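Local coordinates for protein Exo-poly-alpha-D-galacturonosidase (Thermotoga maritima, PDB 3JUR) that probably hydrolyses polygalacturonate, the galacturonic acid backbone of pectin, as an exo-acting, heat-tolerant enzyme of glycosyl hydrolase family 28, at residues 113-116 and 117-120; 147-150 and 151-155. All coordinates share one frame; numbering follows the deposited sequence.

Contact 1: residues 113-116 and 117-120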
loop_
_atom_site.group_PDB
_atom_site.type_symbol
_atom_site.label_atom_id
_atom_site.label_comp_id
_atom_site.label_asym_id
_atom_site.label_seq_id
_atom_site.Cartn_x
_atom_site.Cartn_y
_atom_site.Cartn_z
ATOM N N TYR D 113 49.528 23.757 -11.210
ATOM C CA TYR D 113 49.997 22.579 -11.935
ATOM C C TYR D 113 49.090 22.259 -13.114
ATOM O O TYR D 113 47.858 22.342 -13.006
ATOM C CB TYR D 113 50.071 21.364 -10.997
ATOM C CG TYR D 113 51.172 21.443 -9.953
ATOM C CD1 TYR D 113 52.517 21.395 -10.323
ATOM C CD2 TYR D 113 50.865 21.553 -8.596
ATOM C CE1 TYR D 113 53.529 21.466 -9.370
ATOM C CE2 TYR D 113 51.868 21.621 -7.629
ATOM C CZ TYR D 113 53.201 21.582 -8.024
ATOM O OH TYR D 113 54.207 21.648 -7.081
ATOM N N SER D 114 49.703 21.902 -14.238
ATOM C CA SER D 114 48.959 21.491 -15.426
ATOM C C SER D 114 48.081 20.267 -15.152
ATOM O O SER D 114 48.530 19.318 -14.504
ATOM C CB SER D 114 49.926 21.179 -16.572
ATOM O OG SER D 114 49.231 20.660 -17.697
ATOM N N PRO D 115 46.825 20.284 -15.640
ATOM C CA PRO D 115 46.077 19.024 -15.716
ATOM C C PRO D 115 46.861 18.014 -16.562
ATOM O O PRO D 115 47.686 18.420 -17.390
ATOM C CB PRO D 115 44.786 19.431 -16.424
ATOM C CG PRO D 115 44.601 20.846 -16.046
ATOM C CD PRO D 115 45.989 21.434 -16.026
ATOM N N LEU D 116 46.612 16.721 -16.352
ATOM C CA LEU D 116 47.388 15.670 -17.017
ATOM C C LEU D 116 47.162 15.664 -18.535
ATOM O O LEU D 116 48.091 15.443 -19.306
ATOM C CB LEU D 116 47.124 14.285 -16.395
ATOM C CG LEU D 116 46.940 14.101 -14.874
ATOM C CD1 LEU D 116 47.064 12.627 -14.505
ATOM C CD2 LEU D 116 47.859 14.935 -14.001
ATOM N N VAL D 117 45.923 15.904 -18.955
ATOM C CA VAL D 117 45.618 16.153 -20.366
ATOM C C VAL D 117 44.935 17.519 -20.417
ATOM O O VAL D 117 43.930 17.741 -19.745
ATOM C CB VAL D 117 44.701 15.054 -20.974
ATOM C CG1 VAL D 117 44.507 15.287 -22.462
ATOM C CG2 VAL D 117 45.285 13.671 -20.741
ATOM N N TYR D 118 45.496 18.435 -21.196
ATOM C CA TYR D 118 45.104 19.843 -21.132
ATOM C C TYR D 118 44.924 20.474 -22.507
ATOM O O TYR D 118 45.794 20.355 -23.386
ATOM C CB TYR D 118 46.150 20.620 -20.315
ATOM C CG TYR D 118 45.882 22.106 -20.080
ATOM C CD1 TYR D 118 44.795 22.534 -19.311
ATOM C CD2 TYR D 118 46.751 23.076 -20.590
ATOM C CE1 TYR D 118 44.564 23.890 -19.075
ATOM C CE2 TYR D 118 46.533 24.435 -20.364
ATOM C CZ TYR D 118 45.437 24.834 -19.604
ATOM O OH TYR D 118 45.222 26.175 -19.380
ATOM N N ALA D 119 43.790 21.149 -22.677
ATOM C CA ALA D 119 43.553 22.011 -23.835
ATOM C C ALA D 119 42.987 23.353 -23.377
ATOM O O ALA D 119 42.041 23.396 -22.589
ATOM C CB ALA D 119 42.608 21.340 -24.827
ATOM N N LEU D 120 43.569 24.442 -23.870
ATOM C CA LEU D 120 43.110 25.786 -23.530
ATOM C C LEU D 120 42.773 26.561 -24.795
ATOM O O LEU D 120 43.600 26.652 -25.699
ATOM C CB LEU D 120 44.185 26.535 -22.727
ATOM C CG LEU D 120 43.996 28.046 -22.520
ATOM C CD1 LEU D 120 42.817 28.345 -21.591
ATOM C CD2 LEU D 120 45.279 28.689 -22.000
#
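Pro115 packs on the ring of Tyr118 in a local, buried contact where a loop turns into strand 117-120, a strand in one coil of the right-handed parallel beta-helix of family 28. The backbone locates the bend: Leu116 takes a helical conformation between extended neighbours. This brings residues three apart together without any hydrogen bond across the corner. The touching is done by two atoms of the pyrrolidine ring. Pro115 CD and Tyr118 CD1 are 3.7 Å apart, and Pro115 CG reaches the same Tyr118 CD1 at 3.7 Å. The approach is oblique to the phenol, so CD1, on one side of the ring, takes the closest approaches. With CG anti to the backbone N, chi1 -177° turns the Tyr118 ring back across the proline at a slant, and a hydrogen bond from its OH to Leu102 O holds the far end.

Within the loop, Ser114 OG donates to Pro115 O at 2.7 Å, only 18° from the carbonyl plane, bridging one peptide unit. The same OG is hydrogen-bonded to His75 NE2 in the neighbouring strand 68-75, and the His75 ring also meets that of Tyr118, at about 55°. An alanine in place of Ser114 would remove this hydroxyl and is likely to leave Pro115 O without its side-chain donor and His75 NE2 without this partner. Backbone bonds then carry the chain into the beta-helix, Val117 pairing with strand 193-196 through Gln194 and Tyr118 with Ile74. Ser114 OG also lies 4.0 Å from Tyr118 CB.

Contact 2: residues 147-150 and 151-155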
loop_
_atom_site.group_PDB
_atom_site.type_symbol
_atom_site.label_atom_id
_atom_site.label_comp_id
_atom_site.label_asym_id
_atom_site.label_seq_id
_atom_site.Cartn_x
_atom_site.Cartn_y
_atom_site.Cartn_z
ATOM N N GLY D 147 44.799 15.674 2.828
ATOM C CA GLY D 147 44.905 15.825 4.279
ATOM C C GLY D 147 44.217 14.729 5.077
ATOM O O GLY D 147 44.068 14.850 6.295
ATOM N N LYS D 148 43.802 13.660 4.391
ATOM C CA LYS D 148 43.140 12.515 5.019
ATOM C C LYS D 148 44.090 11.330 5.193
ATOM O O LYS D 148 44.784 10.947 4.246
ATOM C CB LYS D 148 41.932 12.082 4.188
ATOM C CG LYS D 148 40.672 12.874 4.456
ATOM C CD LYS D 148 39.534 12.334 3.610
ATOM C CE LYS D 148 38.190 12.827 4.097
ATOM N NZ LYS D 148 37.125 12.393 3.154
ATOM N N LYS D 149 44.092 10.743 6.394
ATOM C CA LYS D 149 45.009 9.644 6.744
ATOM C C LYS D 149 44.768 8.355 5.957
ATOM O O LYS D 149 45.720 7.696 5.538
ATOM C CB LYS D 149 44.975 9.346 8.249
ATOM C CG LYS D 149 45.369 10.522 9.133
ATOM C CD LYS D 149 45.818 10.066 10.515
ATOM C CE LYS D 149 45.908 11.248 11.470
ATOM N NZ LYS D 149 46.375 10.844 12.831
ATOM N N ASP D 150 43.502 7.997 5.760
ATOM C CA ASP D 150 43.159 6.812 4.962
ATOM C C ASP D 150 43.566 6.948 3.489
ATOM O O ASP D 150 43.570 5.958 2.750
ATOM C CB ASP D 150 41.672 6.456 5.094
ATOM C CG ASP D 150 40.812 7.656 5.421
ATOM O OD1 ASP D 150 40.927 8.162 6.560
ATOM O OD2 ASP D 150 40.020 8.090 4.552
ATOM N N PHE D 151 43.929 8.166 3.078
ATOM C CA PHE D 151 44.431 8.413 1.725
ATOM C C PHE D 151 45.893 8.877 1.684
ATOM O O PHE D 151 46.309 9.603 0.774
ATOM C CB PHE D 151 43.499 9.362 0.959
ATOM C CG PHE D 151 42.147 8.760 0.641
ATOM C CD1 PHE D 151 42.039 7.676 -0.230
ATOM C CD2 PHE D 151 40.991 9.270 1.222
ATOM C CE1 PHE D 151 40.802 7.113 -0.521
ATOM C CE2 PHE D 151 39.741 8.718 0.934
ATOM C CZ PHE D 151 39.648 7.637 0.059
ATOM N N GLY D 152 46.668 8.451 2.679
ATOM C CA GLY D 152 48.116 8.605 2.637
ATOM C C GLY D 152 48.722 9.781 3.374
ATOM O O GLY D 152 49.937 9.817 3.559
ATOM N N TRP D 153 47.894 10.746 3.785
ATOM C CA TRP D 153 48.388 11.901 4.541
ATOM C C TRP D 153 48.939 11.468 5.890
ATOM O O TRP D 153 48.320 10.666 6.597
ATOM C CB TRP D 153 47.313 12.974 4.750
ATOM C CG TRP D 153 47.856 14.236 5.413
ATOM C CD1 TRP D 153 48.584 15.224 4.813
ATOM C CD2 TRP D 153 47.724 14.623 6.795
ATOM N NE1 TRP D 153 48.910 16.201 5.728
ATOM C CE2 TRP D 153 48.394 15.859 6.949
ATOM C CE3 TRP D 153 47.103 14.048 7.911
ATOM C CZ2 TRP D 153 48.458 16.532 8.175
ATOM C CZ3 TRP D 153 47.165 14.718 9.131
ATOM C CH2 TRP D 153 47.840 15.948 9.252
ATOM N N LYS D 154 50.105 12.009 6.231
ATOM C CA LYS D 154 50.773 11.703 7.489
ATOM C C LYS D 154 50.844 12.928 8.392
ATOM O O LYS D 154 50.922 14.062 7.912
ATOM C CB LYS D 154 52.173 11.144 7.230
ATOM C CG LYS D 154 52.186 9.998 6.235
ATOM C CD LYS D 154 53.258 8.978 6.563
ATOM C CE LYS D 154 53.038 7.695 5.778
ATOM N NZ LYS D 154 51.637 7.196 5.923
ATOM N N GLU D 155 50.809 12.683 9.701
ATOM C CA GLU D 155 50.889 13.732 10.713
ATOM C C GLU D 155 52.144 14.585 10.543
ATOM O O GLU D 155 53.258 14.059 10.469
ATOM C CB GLU D 155 50.862 13.111 12.115
ATOM C CG GLU D 155 50.633 14.103 13.257
ATOM C CD GLU D 155 49.206 14.642 13.306
ATOM O OE1 GLU D 155 48.988 15.658 13.998
ATOM O OE2 GLU D 155 48.304 14.059 12.665
#
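Lys148 O is gripped by two backbone N-H groups arriving from opposite faces of its carbonyl plane, Phe151 N at 3.1 Å and Trp153 N at 3.2 Å. The second of these bonds, with Gly152 N donating to Lys149 O at 3.1 Å, makes a Schellman motif: the 6-to-1 and 5-to-2 bonds are both present, and Gly152 has the positive phi expected at its C' position. The motif closes a short 3-10 turn in the surface loop between strand 132-134 of the beta-helix and helix 161-173. The backbone angles at Gly152 favour glycine.

Beyond it, Trp153 comes back against the start of the segment. Its CG is anti to the backbone N (chi1 -174°), which lays the indole beneath Gly147 in a CH-pi contact: Gly147 CA stands 3.8 Å from the centroid of the five-membered ring of Trp153, 23° off the normal. Gly147 O sits over the same face, nearer the rim, while Lys149 CG comes in at the ring edge. The indole's rotation is further fixed by a hydrogen bond from NE1 to Leu157 O. On the other flank, Lys148 and Phe151 run side by side, with the lysine's CD at the edge of the phenyl ring, and Asp150 OD2 meets CD2 and CE2 of the Phe151 ring, the carboxylate turned 55° from the ring plane. The extended Lys149 chain passes the tryptophan toward Glu155, where Lys149 NZ and Glu155 OE2 form a long salt bridge of 3.8 Å.

Overall arrangement
Both contacts are tight local corners in series along the chain, with centres 26 Å apart and nearest atoms about 14 Å apart, so they do not touch. The touching residues of contact 1 are all buried, and it feeds directly into a strand of the beta-helix, whereas contact 2 lies at the surface, in a loop leading to helix 161-173. Their chemistry follows this placement. The 113-120 corner has no hydrogen bond across its two halves and relies on apolar ring packing, with polar groups paired to adjacent strands and loops. Residues 147-155 instead close on themselves through three backbone hydrogen bonds, with exposed lysines and acids around them. No other subunit touches either contact.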